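Local coordinates for decaprenyl diphosphate synthase (Rhodobacter capsulatus, PDB 3MZV), which probably extends farnesyl diphosphate with isopentenyl diphosphate units, using magnesium, to make the long polyprenyl diphosphate needed for quinone side chains, at residues 261-264 / 265-268; 129-132 / 133-136; 175-178 / 179-183; 137-140 / 141-145; 149-152 / 153-157. One frame throughout, in Å; residues are numbered along the deposited sequence.

Contact 1: 261-264 / 265-268; sequences RAFW and KRVI
Val-267 lies over one face of the Phe-263 ring, one turn further along the same helix. This is an i to i+4 pair on helix 258-270, part of the all-alpha isoprenoid synthase fold. The contact is a CH-pi interaction. Val-267 CG2 is 4.1 Å from the centroid of the Phe-263 ring, 21° off the ring normal and shifted toward the rim. The other methyl, Val-267 CG1, comes within 3.6 Å of Phe-263 CE1. Phe-263 CG is anti to the backbone N (chi1 167°), which swings the ring toward Val-267.

Arg-266 meets the same ring at its edge. Its NH1 is 3.7 Å from Phe-263 CD1, near the ring plane, and the guanidinium is turned 72° against the ring. Val-267 CG1 lies over one face of that guanidinium. The charge is held from outside, by a salt bridge from Arg-266 NH2 to Asp-277.

Trp-264 runs alongside Ile-268, both pointing the same way. The edge of the indole meets Ile-268, with Trp-264 CE3 4.0 Å from Ile-268 CG1. Phe-263 CD2 sits over the centre of the indole. Helices 247-254 and 277-287 also touch the buried indole. The backbone bond under Trp-264 and Ile-268 runs from Ile-268 N to Trp-264 O at 2.8 Å, where the helix begins to widen.

Contact 2: 129-132 / 133-136; sequences FQLM and TDTG
Thr-133 OG1 donates to Gln-130 O at 2.6 Å, lying in the carbonyl plane. Thr-133 N gives the same oxygen a second bond of 3.2 Å, from above that plane. The threonine therefore holds one carbonyl with both its backbone and its side chain. With chi1 at 70°, its OG1 is tucked over the backbone and faces the preceding turn. CG2 rests 3.4 Å from Phe-129 O.

Thr-135 repeats the scheme two residues later. Its OG1 is 2.7 Å from Met-132 O, almost in line with the C=O bond. Its N reaches the same atom at 3.0 Å from above the carbonyl plane. Such hydroxyl bonds back to a carbonyl are common for threonine in helices.

A water bridges the next layer, donating to Gln-130 O and, at 2.8 Å, to Asp-134 OD1. A valine in place of Thr-133 removes the hydroxyl, and Gln-130 O would probably be held less firmly at the end of the helix.

Further out, Asp-134 OD2 forms a salt bridge with Arg-32. Gln-130 NE2 bonds to Glu-142 of the second subunit. Thr-135 OG1 also bonds to Asn-137 N.

The stretch closes helix 114-133. A type I beta turn runs from Thr-133 to Gly-136, with Gly-136 N bonded to Thr-133 O at 3.1 Å. A glycine of positive phi after the last turn is typical of a helix C-terminus.

Contact 3: 175-178 / 179-183; sequences VIRG and KTAAL
Val-175 and Lys-179 meet through their side chains, one turn apart on helix 169-194. Val-175 CG1 is 4.0 Å from Lys-179 CE. The lysine CG is anti to the backbone N (chi1 -160°), and the chain then bends at chi2 and chi3, which brings CE alongside the valine methyl, the two chains crossing at a slant. Its NZ bonds to Gln-158 on helix 138-161. Other apolar contacts are made onto backbone. Ala-181 CB rests on Arg-177 O, and Ala-182 CB lies 3.3 Å from that oxygen.

The backbone bonds change type along the stretch. Lys-179 N donates to Val-175 O at 2.9 Å, a normal i to i+4 bond. Ile-176 O is then gripped twice. Thr-180 N reaches it at 2.9 Å from above the carbonyl plane, while Ala-181 N reaches it at 3.1 Å within that plane. The second is an i to i+5 bond, the mark of a pi-type turn. Ala-182 N makes a weak bond of the same span to Arg-177 O. This widening of an otherwise continuous helix of the all-alpha isoprenoid synthase fold is probably akin to the irregular helix near the active site in relatives. Thr-180 takes up the distortion, with phi at -130°.

One water repairs the widened turn. It donates to Gly-178 O at 3.0 Å and accepts from Leu-183 N at 2.9 Å, taking the place of a direct bond.

The remaining polar ends face helix 199-224. Thr-180 OG1 bonds to Gln-217, and Arg-177 NH1 forms a salt bridge with Asp-210.

Contact 4: 137-140 / 141-145; sequences NMRV and MEILA
Arg-139 O is gripped by two donors. Ile-143 N reaches it at 3.1 Å, and a water donates to it at 2.9 Å. The same water gives its other hydrogen to Glu-142 OE1 at 2.6 Å. Glu-142 can meet it because its chain bends at chi2 (-75°), which turns the carboxylate so that OE1 faces the water. The water thus links a backbone carbonyl to a side chain three residues on. The other carboxylate oxygen, OE2, accepts from Gln-130 of the second subunit.

The polar start of the stretch is a cap. Asn-137 OD1 accepts from Val-140 N at 3.0 Å, with an N-H...O angle of 160°. Asn-137 is the N-cap of helix 138-161, one of the long helices of the all-alpha isoprenoid synthase fold. The bond satisfies an N-H of the first turn, which has no carbonyl of a preceding turn to bind. From there regular bonds follow: Glu-142 N to Met-138 O, then Leu-144 N to Val-140 O.

The apolar contacts are of aliphatic carbons on carbonyl oxygens. Met-141 CG lies 3.2 Å from Asn-137 O. Past that point the Met-141 chain packs on Met-141 of the second subunit. Leu-144 CG rests 3.4 Å from Val-140 O, and the side chain goes on to helix 74-96.

Ile-143 CG1 sits 3.4 Å from Arg-139 O, while Ile-143 CD1 approaches Arg-139 CG at 4.3 Å. The guanidinium of Arg-139 extends beyond this pair, where NH2 forms a salt bridge with Glu-199.

Contact 5: 149-152 / 153-157; sequences AVIA and EGEVL
Four unbroken i to i+4 bonds join residues 149-152 to 153-156, the straightest being Glu-155 N to Ile-151 O at 3.0 Å and 166°. This is regular alpha-helix in the middle of helix 138-161, within the all-alpha fold of the polyprenyl synthases.

Ile-151 and Glu-155 lie side by side on one flank and point the same way. Glu-155 OE2 is 4.0 Å from Ile-151 CG2. The glutamate CG is anti to the carbonyl carbon (chi1 -67°) and packs 3.4 Å from Ile-151 O; beyond it the chain is extended. Glu-155 also touches Lys-179 and Asp-93. Asp-93 opens a DDVVD sequence, consistent with the aspartate-rich motif that binds magnesium in this family. With an alanine in place of Glu-155, the flank of Ile-151 would probably be less covered, and Lys-179 would lose an acidic neighbour.

Ala-152 and Val-156 share another side. Val-156 CG2 rests 3.4 Å from Ala-152 O, and both side chains pack on Leu-119 of the second subunit.

Glu-153 is extended, with CG anti to the backbone N (chi1 -178°). Its OE2 bonds to Ser-35 of the second subunit. Glu-153 OE1 instead accepts from a water at 2.8 Å. That water also donates to Val-150 O at 2.9 Å, beside the bond that this carbonyl takes from Gly-154 N.

Contacts 3 and 5 are the buried pair. Their centres are about 8 Å apart, and helices 169-194 and 138-161 touch there through Ala-182 CB and Val-150 CG1 at 3.5 Å. Contact 5 is regular helix, whereas contact 3 is widened and water-bridged. Contacts 4 and 5 share helix 138-161. Contact 4 begins where contact 2 ends, and Thr-133 CG2 meets Met-141 CE at 3.4 Å. Contacts 1, 2 and 4 are partly buried; contact 2 closes one helix and contact 4 starts the next. Contacts 2, 4 and 5 touch the second subunit; contacts 1 and 3 do not. Contact 1 is peripheral, its centre about 49 Å from that of contact 2, and relies on aromatic packing.

Contact 1: 261-264 / 265-268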
loop_
_atom_site.group_PDB
_atom_site.type_symbol
_atom_site.label_atom_id
_atom_site.label_comp_id
_atom_site.label_asym_id
_atom_site.label_seq_id
_atom_site.Cartn_x
_atom_site.Cartn_y
_atom_site.Cartn_z
ATOM N N ARG B 261 1.133 17.150 -36.146
ATOM C CA ARG B 261 0.265 16.235 -35.422
ATOM C C ARG B 261 0.599 14.807 -35.796
ATOM O O ARG B 261 0.614 13.936 -34.933
ATOM C CB ARG B 261 -1.196 16.542 -35.722
ATOM C CG ARG B 261 -2.169 16.036 -34.712
ATOM C CD ARG B 261 -3.596 16.671 -34.912
ATOM N NE ARG B 261 -3.581 18.009 -35.531
ATOM C CZ ARG B 261 -4.032 18.316 -36.763
ATOM N NH1 ARG B 261 -4.585 17.404 -37.565
ATOM N NH2 ARG B 261 -3.948 19.576 -37.199
ATOM N N ALA B 262 0.859 14.549 -37.081
ATOM C CA ALA B 262 1.276 13.227 -37.517
ATOM C C ALA B 262 2.582 12.773 -36.842
ATOM O O ALA B 262 2.720 11.610 -36.474
ATOM C CB ALA B 262 1.366 13.133 -39.075
ATOM N N PHE B 263 3.536 13.678 -36.683
ATOM C CA PHE B 263 4.748 13.371 -35.915
ATOM C C PHE B 263 4.409 12.992 -34.475
ATOM O O PHE B 263 4.846 11.957 -33.986
ATOM C CB PHE B 263 5.682 14.564 -35.860
ATOM C CG PHE B 263 6.783 14.427 -34.851
ATOM C CD1 PHE B 263 7.865 13.589 -35.103
ATOM C CD2 PHE B 263 6.694 15.043 -33.630
ATOM C CE1 PHE B 263 8.863 13.440 -34.168
ATOM C CE2 PHE B 263 7.715 14.919 -32.687
ATOM C CZ PHE B 263 8.804 14.106 -32.963
ATOM N N TRP B 264 3.635 13.826 -33.810
ATOM C CA TRP B 264 3.236 13.529 -32.423
ATOM C C TRP B 264 2.444 12.221 -32.329
ATOM O O TRP B 264 2.636 11.433 -31.392
ATOM C CB TRP B 264 2.443 14.675 -31.780
ATOM C CG TRP B 264 3.272 15.891 -31.598
ATOM C CD1 TRP B 264 3.087 17.067 -32.204
ATOM C CD2 TRP B 264 4.421 16.053 -30.741
ATOM N NE1 TRP B 264 4.053 17.962 -31.835
ATOM C CE2 TRP B 264 4.873 17.377 -30.908
ATOM C CE3 TRP B 264 5.098 15.212 -29.833
ATOM C CZ2 TRP B 264 5.968 17.882 -30.233
ATOM C CZ3 TRP B 264 6.172 15.705 -29.150
ATOM C CH2 TRP B 264 6.634 17.031 -29.366
ATOM N N LYS B 265 1.580 11.970 -33.299
ATOM C CA LYS B 265 0.819 10.737 -33.349
ATOM C C LYS B 265 1.747 9.505 -33.426
ATOM O O LYS B 265 1.568 8.501 -32.675
ATOM C CB LYS B 265 -0.106 10.769 -34.554
ATOM C CG LYS B 265 -1.412 10.060 -34.403
ATOM C CD LYS B 265 -2.386 10.365 -35.604
ATOM C CE LYS B 265 -2.850 11.873 -35.639
ATOM N NZ LYS B 265 -4.257 12.087 -35.086
ATOM N N ARG B 266 2.734 9.601 -34.316
ATOM C CA ARG B 266 3.732 8.573 -34.516
ATOM C C ARG B 266 4.482 8.257 -33.239
ATOM O O ARG B 266 4.470 7.111 -32.794
ATOM C CB ARG B 266 4.738 8.957 -35.635
ATOM C CG ARG B 266 5.822 7.941 -35.869
ATOM C CD ARG B 266 6.572 8.180 -37.149
ATOM N NE ARG B 266 7.444 9.357 -37.066
ATOM C CZ ARG B 266 8.622 9.385 -36.451
ATOM N NH1 ARG B 266 9.346 10.493 -36.481
ATOM N NH2 ARG B 266 9.094 8.296 -35.818
ATOM N N VAL B 267 5.093 9.258 -32.637
ATOM C CA VAL B 267 6.014 9.041 -31.552
ATOM C C VAL B 267 5.330 8.893 -30.180
ATOM O O VAL B 267 5.883 8.233 -29.304
ATOM C CB VAL B 267 7.167 10.137 -31.456
ATOM C CG1 VAL B 267 8.021 10.229 -32.727
ATOM C CG2 VAL B 267 6.625 11.483 -31.094
ATOM N N ILE B 268 4.149 9.479 -29.994
ATOM C CA ILE B 268 3.420 9.446 -28.709
ATOM C C ILE B 268 2.298 8.388 -28.704
ATOM O O ILE B 268 2.302 7.483 -27.866
ATOM C CB ILE B 268 2.828 10.826 -28.326
ATOM C CG1 ILE B 268 3.927 11.851 -28.012
ATOM C CG2 ILE B 268 1.896 10.715 -27.090
ATOM C CD1 ILE B 268 5.001 11.386 -27.034
#

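Contact 2: 129-132 / 133-136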
loop_
_atom_site.group_PDB
_atom_site.type_symbol
_atom_site.label_atom_id
_atom_site.label_comp_id
_atom_site.label_asym_id
_atom_site.label_seq_id
_atom_site.Cartn_x
_atom_site.Cartn_y
_atom_site.Cartn_z
ATOM N N PHE B 129 1.037 4.155 9.228
ATOM C CA PHE B 129 -0.248 4.420 9.855
ATOM C C PHE B 129 -0.330 3.951 11.293
ATOM O O PHE B 129 -0.938 4.607 12.104
ATOM C CB PHE B 129 -1.404 3.984 8.962
ATOM C CG PHE B 129 -1.679 5.003 7.945
ATOM C CD1 PHE B 129 -0.882 5.080 6.836
ATOM C CD2 PHE B 129 -2.643 6.014 8.178
ATOM C CE1 PHE B 129 -1.069 6.070 5.906
ATOM C CE2 PHE B 129 -2.836 6.987 7.252
ATOM C CZ PHE B 129 -2.030 7.017 6.108
ATOM N N GLN B 130 0.308 2.838 11.617
ATOM C CA GLN B 130 0.372 2.384 12.979
ATOM C C GLN B 130 1.014 3.454 13.836
ATOM O O GLN B 130 0.477 3.809 14.904
ATOM C CB GLN B 130 1.145 1.073 13.069
ATOM C CG GLN B 130 1.096 0.427 14.415
ATOM C CD GLN B 130 1.993 -0.788 14.492
ATOM O OE1 GLN B 130 2.977 -0.914 13.731
ATOM N NE2 GLN B 130 1.678 -1.680 15.408
ATOM N N LEU B 131 2.139 3.983 13.345
ATOM C CA LEU B 131 2.862 5.046 14.015
ATOM C C LEU B 131 1.982 6.286 14.269
ATOM O O LEU B 131 1.999 6.827 15.388
ATOM C CB LEU B 131 4.065 5.424 13.164
ATOM C CG LEU B 131 4.921 6.620 13.605
ATOM C CD1 LEU B 131 5.423 6.432 15.018
ATOM C CD2 LEU B 131 6.057 6.817 12.661
ATOM N N MET B 132 1.172 6.674 13.264
ATOM C CA MET B 132 0.323 7.852 13.395
ATOM C C MET B 132 -0.671 7.782 14.535
ATOM O O MET B 132 -1.025 8.821 15.083
ATOM C CB MET B 132 -0.405 8.112 12.096
ATOM C CG MET B 132 0.476 8.679 11.062
ATOM S SD MET B 132 1.274 10.133 11.669
ATOM C CE MET B 132 -0.240 11.039 12.004
ATOM N N THR B 133 -1.096 6.576 14.897
ATOM C CA THR B 133 -2.043 6.376 15.977
ATOM C C THR B 133 -1.463 6.796 17.349
ATOM O O THR B 133 -2.213 7.181 18.248
ATOM C CB THR B 133 -2.579 4.931 16.046
ATOM O OG1 THR B 133 -1.548 4.013 16.482
ATOM C CG2 THR B 133 -3.138 4.521 14.696
ATOM N N ASP B 134 -0.143 6.772 17.480
ATOM C CA ASP B 134 0.504 7.286 18.688
ATOM C C ASP B 134 0.177 8.792 18.888
ATOM O O ASP B 134 0.219 9.281 20.003
ATOM C CB ASP B 134 2.026 7.152 18.601
ATOM C CG ASP B 134 2.506 5.724 18.671
ATOM O OD1 ASP B 134 1.679 4.835 18.831
ATOM O OD2 ASP B 134 3.738 5.521 18.535
ATOM N N THR B 135 -0.140 9.525 17.830
ATOM C CA THR B 135 -0.389 10.943 17.992
ATOM C C THR B 135 -1.768 11.211 18.600
ATOM O O THR B 135 -2.020 12.329 19.016
ATOM C CB THR B 135 -0.312 11.752 16.661
ATOM O OG1 THR B 135 -1.405 11.388 15.827
ATOM C CG2 THR B 135 0.970 11.533 15.914
ATOM N N GLY B 136 -2.677 10.240 18.553
ATOM C CA GLY B 136 -4.081 10.458 18.932
ATOM C C GLY B 136 -4.884 11.439 18.075
ATOM O O GLY B 136 -6.023 11.774 18.399
HETATM O O HOH W 1 2.296 2.769 17.091
#

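Contact 3: 175-178 / 179-183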
loop_
_atom_site.group_PDB
_atom_site.type_symbol
_atom_site.label_atom_id
_atom_site.label_comp_id
_atom_site.label_asym_id
_atom_site.label_seq_id
_atom_site.Cartn_x
_atom_site.Cartn_y
_atom_site.Cartn_z
ATOM N N VAL B 175 -2.827 15.279 -12.674
ATOM C CA VAL B 175 -1.873 14.207 -12.509
ATOM C C VAL B 175 -0.766 14.651 -11.587
ATOM O O VAL B 175 -0.375 13.919 -10.668
ATOM C CB VAL B 175 -1.238 13.766 -13.840
ATOM C CG1 VAL B 175 0.061 12.994 -13.600
ATOM C CG2 VAL B 175 -2.274 12.987 -14.704
ATOM N N ILE B 176 -0.211 15.839 -11.818
ATOM C CA ILE B 176 0.925 16.204 -11.020
ATOM C C ILE B 176 0.482 16.556 -9.586
ATOM O O ILE B 176 1.249 16.323 -8.671
ATOM C CB ILE B 176 1.817 17.300 -11.674
ATOM C CG1 ILE B 176 1.083 18.631 -11.811
ATOM C CG2 ILE B 176 2.315 16.777 -13.036
ATOM C CD1 ILE B 176 2.008 19.800 -12.422
ATOM N N ARG B 177 -0.716 17.120 -9.432
ATOM C CA ARG B 177 -1.287 17.479 -8.121
ATOM C C ARG B 177 -1.506 16.208 -7.301
ATOM O O ARG B 177 -1.194 16.160 -6.113
ATOM C CB ARG B 177 -2.591 18.294 -8.283
ATOM C CG ARG B 177 -3.239 18.805 -6.989
ATOM C CD ARG B 177 -4.153 19.973 -7.319
ATOM N NE ARG B 177 -3.654 21.311 -7.037
ATOM C CZ ARG B 177 -4.046 22.413 -7.688
ATOM N NH1 ARG B 177 -3.578 23.609 -7.345
ATOM N NH2 ARG B 177 -4.892 22.334 -8.714
ATOM N N GLY B 178 -1.996 15.152 -7.939
ATOM C CA GLY B 178 -2.180 13.876 -7.256
ATOM C C GLY B 178 -0.877 13.164 -6.936
ATOM O O GLY B 178 -0.618 12.812 -5.784
ATOM N N LYS B 179 -0.060 12.968 -7.957
ATOM C CA LYS B 179 1.184 12.205 -7.880
ATOM C C LYS B 179 2.278 12.844 -7.021
ATOM O O LYS B 179 3.180 12.164 -6.531
ATOM C CB LYS B 179 1.745 12.111 -9.294
ATOM C CG LYS B 179 2.712 11.031 -9.541
ATOM C CD LYS B 179 3.813 11.370 -10.566
ATOM C CE LYS B 179 3.482 12.381 -11.643
ATOM N NZ LYS B 179 4.658 12.537 -12.573
ATOM N N THR B 180 2.293 14.182 -6.984
ATOM C CA THR B 180 3.412 14.906 -6.378
ATOM C C THR B 180 2.977 15.970 -5.381
ATOM O O THR B 180 3.501 15.996 -4.245
ATOM C CB THR B 180 4.356 15.535 -7.428
ATOM O OG1 THR B 180 5.000 14.495 -8.183
ATOM C CG2 THR B 180 5.451 16.410 -6.731
ATOM N N ALA B 181 2.052 16.855 -5.771
ATOM C CA ALA B 181 1.728 18.002 -4.907
ATOM C C ALA B 181 0.976 17.592 -3.649
ATOM O O ALA B 181 1.157 18.222 -2.613
ATOM C CB ALA B 181 0.908 19.042 -5.644
ATOM N N ALA B 182 0.132 16.561 -3.769
ATOM C CA ALA B 182 -0.746 16.147 -2.676
ATOM C C ALA B 182 0.034 15.798 -1.435
ATOM O O ALA B 182 -0.416 16.109 -0.352
ATOM C CB ALA B 182 -1.647 14.991 -3.088
ATOM N N LEU B 183 1.199 15.175 -1.577
ATOM C CA LEU B 183 1.990 14.851 -0.412
ATOM C C LEU B 183 2.705 16.042 0.166
ATOM O O LEU B 183 2.899 16.114 1.391
ATOM C CB LEU B 183 2.950 13.687 -0.666
ATOM C CG LEU B 183 3.666 13.010 0.506
ATOM C CD1 LEU B 183 2.646 12.497 1.552
ATOM C CD2 LEU B 183 4.635 11.884 -0.005
HETATM O O HOH W 2 1.572 13.559 -3.896
#

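Contact 4: 137-140 / 141-145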
loop_
_atom_site.group_PDB
_atom_site.type_symbol
_atom_site.label_atom_id
_atom_site.label_comp_id
_atom_site.label_asym_id
_atom_site.label_seq_id
_atom_site.Cartn_x
_atom_site.Cartn_y
_atom_site.Cartn_z
ATOM N N ASN B 137 -4.321 11.920 16.965
ATOM C CA ASN B 137 -4.987 12.940 16.173
ATOM C C ASN B 137 -5.606 12.275 14.928
ATOM O O ASN B 137 -4.883 11.899 13.973
ATOM C CB ASN B 137 -3.990 14.056 15.807
ATOM C CG ASN B 137 -4.642 15.247 15.208
ATOM O OD1 ASN B 137 -5.244 15.181 14.154
ATOM N ND2 ASN B 137 -4.508 16.374 15.872
ATOM N N MET B 138 -6.933 12.116 14.924
ATOM C CA MET B 138 -7.620 11.525 13.797
ATOM C C MET B 138 -7.584 12.429 12.556
ATOM O O MET B 138 -7.481 11.943 11.455
ATOM C CB MET B 138 -9.090 11.128 14.159
ATOM C CG MET B 138 -10.174 12.179 14.319
ATOM S SD MET B 138 -11.818 11.481 14.998
ATOM C CE MET B 138 -12.838 11.345 13.498
ATOM N N ARG B 139 -7.673 13.735 12.730
ATOM C CA ARG B 139 -7.681 14.638 11.610
ATOM C C ARG B 139 -6.438 14.493 10.702
ATOM O O ARG B 139 -6.608 14.393 9.481
ATOM C CB ARG B 139 -7.819 16.092 12.084
ATOM C CG ARG B 139 -7.944 17.052 10.976
ATOM C CD ARG B 139 -8.236 18.487 11.492
ATOM N NE ARG B 139 -8.178 19.463 10.399
ATOM C CZ ARG B 139 -8.062 20.783 10.574
ATOM N NH1 ARG B 139 -7.996 21.275 11.798
ATOM N NH2 ARG B 139 -7.999 21.604 9.540
ATOM N N VAL B 140 -5.226 14.450 11.268
ATOM C CA VAL B 140 -4.022 14.361 10.445
ATOM C C VAL B 140 -3.915 12.970 9.789
ATOM O O VAL B 140 -3.415 12.798 8.670
ATOM C CB VAL B 140 -2.711 14.748 11.228
ATOM C CG1 VAL B 140 -2.838 16.188 11.731
ATOM C CG2 VAL B 140 -2.448 13.803 12.427
ATOM N N MET B 141 -4.430 11.976 10.467
ATOM C CA MET B 141 -4.487 10.654 9.914
ATOM C C MET B 141 -5.387 10.602 8.696
ATOM O O MET B 141 -5.033 9.980 7.711
ATOM C CB MET B 141 -5.008 9.622 10.950
ATOM C CG MET B 141 -4.058 9.386 12.121
ATOM S SD MET B 141 -4.594 8.033 13.284
ATOM C CE MET B 141 -4.396 6.570 12.248
ATOM N N GLU B 142 -6.580 11.197 8.781
ATOM C CA GLU B 142 -7.461 11.237 7.652
ATOM C C GLU B 142 -6.802 11.972 6.466
ATOM O O GLU B 142 -6.920 11.546 5.330
ATOM C CB GLU B 142 -8.803 11.917 8.052
ATOM C CG GLU B 142 -9.913 11.914 6.994
ATOM C CD GLU B 142 -9.775 12.900 5.813
ATOM O OE1 GLU B 142 -9.106 13.936 5.920
ATOM O OE2 GLU B 142 -10.378 12.600 4.763
ATOM N N ILE B 143 -6.107 13.058 6.747
ATOM C CA ILE B 143 -5.420 13.828 5.713
ATOM C C ILE B 143 -4.335 13.023 5.004
ATOM O O ILE B 143 -4.232 13.057 3.788
ATOM C CB ILE B 143 -4.812 15.103 6.344
ATOM C CG1 ILE B 143 -5.974 16.096 6.621
ATOM C CG2 ILE B 143 -3.694 15.727 5.449
ATOM C CD1 ILE B 143 -5.632 17.403 7.338
ATOM N N LEU B 144 -3.510 12.337 5.776
ATOM C CA LEU B 144 -2.413 11.568 5.212
ATOM C C LEU B 144 -2.922 10.322 4.473
ATOM O O LEU B 144 -2.358 9.952 3.433
ATOM C CB LEU B 144 -1.409 11.251 6.288
ATOM C CG LEU B 144 -0.545 12.406 6.839
ATOM C CD1 LEU B 144 0.313 11.928 7.973
ATOM C CD2 LEU B 144 0.318 12.987 5.759
ATOM N N ALA B 145 -4.020 9.719 4.950
ATOM C CA ALA B 145 -4.667 8.620 4.236
ATOM C C ALA B 145 -5.222 9.067 2.909
ATOM O O ALA B 145 -5.044 8.415 1.862
ATOM C CB ALA B 145 -5.805 7.959 5.128
HETATM O O HOH W 3 -8.957 15.355 8.127
#

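Contact 5: 149-152 / 153-157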
loop_
_atom_site.group_PDB
_atom_site.type_symbol
_atom_site.label_atom_id
_atom_site.label_comp_id
_atom_site.label_asym_id
_atom_site.label_seq_id
_atom_site.Cartn_x
_atom_site.Cartn_y
_atom_site.Cartn_z
ATOM N N ALA B 149 -4.264 7.979 -1.015
ATOM C CA ALA B 149 -5.221 7.585 -2.002
ATOM C C ALA B 149 -5.041 8.442 -3.288
ATOM O O ALA B 149 -5.072 7.933 -4.406
ATOM C CB ALA B 149 -6.642 7.811 -1.484
ATOM N N VAL B 150 -4.930 9.740 -3.071
ATOM C CA VAL B 150 -4.777 10.734 -4.141
ATOM C C VAL B 150 -3.475 10.506 -4.954
ATOM O O VAL B 150 -3.459 10.681 -6.180
ATOM C CB VAL B 150 -4.853 12.138 -3.527
ATOM C CG1 VAL B 150 -4.282 13.211 -4.469
ATOM C CG2 VAL B 150 -6.305 12.421 -3.162
ATOM N N ILE B 151 -2.413 10.084 -4.301
ATOM C CA ILE B 151 -1.192 9.692 -5.002
ATOM C C ILE B 151 -1.460 8.523 -5.923
ATOM O O ILE B 151 -1.198 8.599 -7.105
ATOM C CB ILE B 151 -0.045 9.332 -4.042
ATOM C CG1 ILE B 151 0.444 10.568 -3.299
ATOM C CG2 ILE B 151 1.106 8.679 -4.826
ATOM C CD1 ILE B 151 1.380 10.299 -2.098
ATOM N N ALA B 152 -2.035 7.433 -5.396
ATOM C CA ALA B 152 -2.350 6.280 -6.217
ATOM C C ALA B 152 -3.261 6.629 -7.384
ATOM O O ALA B 152 -3.040 6.159 -8.507
ATOM C CB ALA B 152 -2.958 5.167 -5.386
ATOM N N GLU B 153 -4.281 7.440 -7.124
ATOM C CA GLU B 153 -5.193 7.889 -8.158
ATOM C C GLU B 153 -4.472 8.700 -9.243
ATOM O O GLU B 153 -4.772 8.551 -10.428
ATOM C CB GLU B 153 -6.282 8.718 -7.508
ATOM C CG GLU B 153 -7.361 9.252 -8.413
ATOM C CD GLU B 153 -8.333 10.127 -7.653
ATOM O OE1 GLU B 153 -7.895 11.185 -7.161
ATOM O OE2 GLU B 153 -9.524 9.750 -7.550
ATOM N N GLY B 154 -3.576 9.594 -8.835
ATOM C CA GLY B 154 -2.785 10.425 -9.775
ATOM C C GLY B 154 -1.897 9.565 -10.667
ATOM O O GLY B 154 -1.798 9.793 -11.890
ATOM N N GLU B 155 -1.298 8.536 -10.079
ATOM C CA GLU B 155 -0.541 7.558 -10.838
ATOM C C GLU B 155 -1.378 6.749 -11.830
ATOM O O GLU B 155 -0.957 6.503 -12.945
ATOM C CB GLU B 155 0.243 6.649 -9.880
ATOM C CG GLU B 155 1.337 7.484 -9.150
ATOM C CD GLU B 155 2.291 6.670 -8.283
ATOM O OE1 GLU B 155 2.045 5.466 -8.072
ATOM O OE2 GLU B 155 3.303 7.244 -7.813
ATOM N N VAL B 156 -2.592 6.328 -11.456
ATOM C CA VAL B 156 -3.475 5.697 -12.432
ATOM C C VAL B 156 -3.914 6.682 -13.536
ATOM O O VAL B 156 -3.988 6.321 -14.741
ATOM C CB VAL B 156 -4.713 5.116 -11.758
ATOM C CG1 VAL B 156 -5.679 4.563 -12.798
ATOM C CG2 VAL B 156 -4.273 3.999 -10.827
ATOM N N LEU B 157 -4.229 7.911 -13.149
ATOM C CA LEU B 157 -4.514 8.944 -14.148
ATOM C C LEU B 157 -3.339 9.163 -15.125
ATOM O O LEU B 157 -3.555 9.330 -16.337
ATOM C CB LEU B 157 -4.890 10.264 -13.482
ATOM C CG LEU B 157 -5.381 11.353 -14.461
ATOM C CD1 LEU B 157 -6.495 10.845 -15.444
ATOM C CD2 LEU B 157 -5.872 12.543 -13.702
HETATM O O HOH W 4 -5.381 12.174 -7.802
#